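Local coordinates for UL37 (Suid herpesvirus 1, PDB 4K70), which is an inner tegument protein, here its N-terminal half, that probably helps control the trafficking of viral particles, at residues A[345-354]-A[371-382]. Sequence-based numbering, arbitrary orientation. Where two conformers were deposited one is given.
With NA (sodium ion), chain F.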
# COMPACT_ATOMS: atom_id res chain seq x y z
N PHE A 345 5.26 20.34 4.39
CA PHE A 345 4.15 19.99 3.53
C PHE A 345 3.53 18.66 3.96
O PHE A 345 3.60 17.65 3.26
CB PHE A 345 4.59 19.93 2.07
CG PHE A 345 4.71 21.30 1.42
CD1 PHE A 345 5.85 22.07 1.62
CD2 PHE A 345 3.68 21.82 0.65
CE1 PHE A 345 5.97 23.34 1.02
CE2 PHE A 345 3.79 23.07 0.05
CZ PHE A 345 4.94 23.84 0.24
N THR A 346 2.93 18.67 5.14
CA THR A 346 2.17 17.53 5.64
C THR A 346 0.89 17.40 4.81
O THR A 346 0.61 18.25 3.97
CB THR A 346 1.79 17.77 7.09
OG1 THR A 346 1.04 18.98 7.16
CG2 THR A 346 3.04 17.94 7.93
N ARG A 347 0.13 16.34 5.05
CA ARG A 347 -1.10 16.09 4.30
C ARG A 347 -2.04 17.28 4.34
O ARG A 347 -2.54 17.73 3.31
CB ARG A 347 -1.85 14.86 4.84
CG ARG A 347 -3.09 14.53 4.02
CD ARG A 347 -4.16 13.77 4.81
NE ARG A 347 -4.70 14.53 5.94
CZ ARG A 347 -5.66 15.46 5.83
NH1 ARG A 347 -6.17 15.77 4.65
NH2 ARG A 347 -6.08 16.09 6.92
N ARG A 348 -2.29 17.78 5.54
CA ARG A 348 -3.22 18.90 5.72
C ARG A 348 -2.68 20.19 5.11
O ARG A 348 -3.44 20.98 4.54
CB ARG A 348 -3.54 19.08 7.20
CG ARG A 348 -4.37 20.29 7.53
CD ARG A 348 -5.72 20.24 6.86
NE ARG A 348 -6.64 21.21 7.45
CZ ARG A 348 -7.75 21.64 6.86
NH1 ARG A 348 -8.09 21.18 5.66
NH2 ARG A 348 -8.53 22.53 7.47
N HIS A 349 -1.38 20.42 5.21
CA HIS A 349 -0.80 21.67 4.66
C HIS A 349 -0.82 21.70 3.15
O HIS A 349 -0.98 22.78 2.54
CB HIS A 349 0.61 21.91 5.20
CG HIS A 349 0.64 22.24 6.66
ND1 HIS A 349 1.80 22.52 7.34
CD2 HIS A 349 -0.36 22.33 7.57
CE1 HIS A 349 1.51 22.79 8.60
NE2 HIS A 349 0.21 22.67 8.77
N CYS A 350 -0.63 20.55 2.53
CA CYS A 350 -0.77 20.44 1.09
C CYS A 350 -2.18 20.83 0.68
O CYS A 350 -2.37 21.61 -0.24
CB CYS A 350 -0.47 19.02 0.61
SG CYS A 350 1.29 18.56 0.63
N ASP A 351 -3.17 20.25 1.35
CA ASP A 351 -4.56 20.56 1.07
C ASP A 351 -4.83 22.07 1.16
O ASP A 351 -5.47 22.66 0.30
CB ASP A 351 -5.46 19.79 2.04
CG ASP A 351 -6.92 20.11 1.86
OD1 ASP A 351 -7.51 19.62 0.87
OD2 ASP A 351 -7.48 20.84 2.71
N LEU A 352 -4.31 22.70 2.21
CA LEU A 352 -4.54 24.12 2.42
C LEU A 352 -3.78 25.00 1.41
O LEU A 352 -4.32 25.98 0.93
CB LEU A 352 -4.16 24.52 3.85
CG LEU A 352 -5.04 23.98 4.99
CD1 LEU A 352 -4.39 24.33 6.31
CD2 LEU A 352 -6.47 24.56 4.91
N LEU A 353 -2.54 24.64 1.09
CA LEU A 353 -1.73 25.48 0.20
C LEU A 353 -2.15 25.32 -1.26
O LEU A 353 -2.11 26.27 -2.03
CB LEU A 353 -0.26 25.18 0.41
CG LEU A 353 0.22 25.66 1.78
CD1 LEU A 353 1.65 25.21 2.02
CD2 LEU A 353 0.10 27.19 1.89
N GLU A 354 -2.58 24.12 -1.65
CA GLU A 354 -3.18 23.91 -2.97
C GLU A 354 -4.37 24.84 -3.18
O GLU A 354 -4.42 25.60 -4.16
CB GLU A 354 -3.63 22.45 -3.11
CG GLU A 354 -4.38 22.16 -4.40
CD GLU A 354 -4.69 20.68 -4.58
OE1 GLU A 354 -3.93 19.82 -4.06
OE2 GLU A 354 -5.69 20.36 -5.26
N VAL A 371 5.17 26.85 -4.64
CA VAL A 371 4.31 26.43 -3.53
C VAL A 371 3.15 25.59 -4.04
O VAL A 371 2.81 24.55 -3.47
CB VAL A 371 3.72 27.63 -2.77
CG1 VAL A 371 2.80 27.14 -1.65
CG2 VAL A 371 4.83 28.53 -2.20
N GLY A 372 2.52 26.04 -5.12
CA GLY A 372 1.38 25.33 -5.66
C GLY A 372 1.74 23.96 -6.20
O GLY A 372 1.05 22.97 -5.95
N CYS A 373 2.80 23.91 -7.00
CA CYS A 373 3.31 22.64 -7.50
C CYS A 373 3.61 21.67 -6.37
O CYS A 373 3.20 20.51 -6.42
CB CYS A 373 4.58 22.87 -8.33
SG CYS A 373 4.19 23.49 -10.00
N THR A 374 4.34 22.12 -5.36
CA THR A 374 4.67 21.26 -4.24
C THR A 374 3.41 20.75 -3.54
O THR A 374 3.33 19.57 -3.16
CB THR A 374 5.59 21.99 -3.24
OG1 THR A 374 6.75 22.46 -3.92
CG2 THR A 374 6.02 21.04 -2.10
N ALA A 375 2.42 21.62 -3.38
CA ALA A 375 1.21 21.25 -2.66
C ALA A 375 0.32 20.34 -3.48
O ALA A 375 -0.27 19.39 -2.96
CB ALA A 375 0.44 22.49 -2.21
N VAL A 376 0.22 20.60 -4.78
CA VAL A 376 -0.57 19.71 -5.65
C VAL A 376 0.02 18.29 -5.74
O VAL A 376 -0.67 17.28 -5.54
CB VAL A 376 -0.72 20.29 -7.06
CG1 VAL A 376 -1.32 19.25 -7.98
CG2 VAL A 376 -1.58 21.56 -7.04
N VAL A 377 1.31 18.20 -6.06
CA VAL A 377 1.96 16.89 -6.13
C VAL A 377 1.93 16.21 -4.75
O VAL A 377 1.70 15.00 -4.64
CB VAL A 377 3.40 17.03 -6.63
CG1 VAL A 377 4.16 15.71 -6.45
CG2 VAL A 377 3.40 17.47 -8.09
N GLY A 378 2.13 17.00 -3.71
CA GLY A 378 2.16 16.50 -2.35
C GLY A 378 0.85 15.85 -1.93
O GLY A 378 0.84 14.80 -1.29
N GLY A 379 -0.27 16.49 -2.29
CA GLY A 379 -1.57 15.97 -1.93
C GLY A 379 -1.80 14.64 -2.61
O GLY A 379 -2.41 13.72 -2.05
N VAL A 380 -1.31 14.53 -3.83
CA VAL A 380 -1.46 13.29 -4.58
C VAL A 380 -0.56 12.21 -3.97
O VAL A 380 -1.00 11.08 -3.74
CB VAL A 380 -1.16 13.51 -6.07
CG1 VAL A 380 -1.19 12.17 -6.82
CG2 VAL A 380 -2.17 14.50 -6.67
N VAL A 381 0.69 12.55 -3.69
CA VAL A 381 1.59 11.61 -3.01
C VAL A 381 1.00 11.10 -1.69
O VAL A 381 0.99 9.90 -1.43
CB VAL A 381 2.96 12.26 -2.73
CG1 VAL A 381 3.79 11.42 -1.75
CG2 VAL A 381 3.71 12.49 -4.03
N HIS A 382 0.49 12.02 -0.87
CA HIS A 382 -0.08 11.63 0.44
C HIS A 382 -1.25 10.66 0.30
O HIS A 382 -1.39 9.72 1.08
CB HIS A 382 -0.50 12.86 1.25
CG HIS A 382 0.64 13.53 1.95
ND1 HIS A 382 1.35 12.92 2.96
CD2 HIS A 382 1.20 14.75 1.78
CE1 HIS A 382 2.30 13.74 3.38
NE2 HIS A 382 2.22 14.86 2.69
NA NA F . -2.76 8.24 2.54
O HOH W 1 -3.30 17.28 -4.65
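Cys-350 enters segment 371-382 of helix 366-385 as a knob in a hole formed by Ala-375, Gly-378, Gly-379 and His-382, its SG 3.7 Å from Gly-378 CA. Gly-378 has no side chain, and the sulfur lies against its backbone. The axes of 347-354 and 371-382 come within 8.0 Å at a crossing angle of -133°. With SG turned beside its own backbone N (chi1 -74°), the sulfur also reaches the edge of the His-382 imidazole. That ring gives the one direct hydrogen bond across the contact: NE2 donates to Phe-345 O at 3.2 Å, nearly straight at 165°, meeting a lone pair in the carbonyl plane. The bond, close to the ring plane, helps to set the ring's rotation while Arg-347 CB packs over one of its faces. At the other end, Thr-374 CG2 stands almost exactly above the Phe-345 ring, 3.5 Å from its centroid, a CH-pi contact. Thr-374 holds CG2 anti to its backbone N, which sets the methyl on the ring while OG1 hydrogen-bonds to Ala-370 O. Ala-375 CB fits against the helix backbone, 3.5 Å from Cys-350 O, and against Leu-353 CB. Extended Glu-354 runs across Val-376; a water donates to its OE1 and to Val-376 O, while OE2 bonds Tyr-409. Thr-346, at the N-cap of helix 347-358, accepts a weak bond from His-349 N through OG1. His-382 O and Asp-386 bind a sodium ion, and Arg-347 turns away to a salt bridge with Glu-221. This inclined helix pair belongs to an all-helical fold: helices 321-329 and 333-342 pack on Phe-345 and Thr-374, and helix 307-311 touches Leu-353.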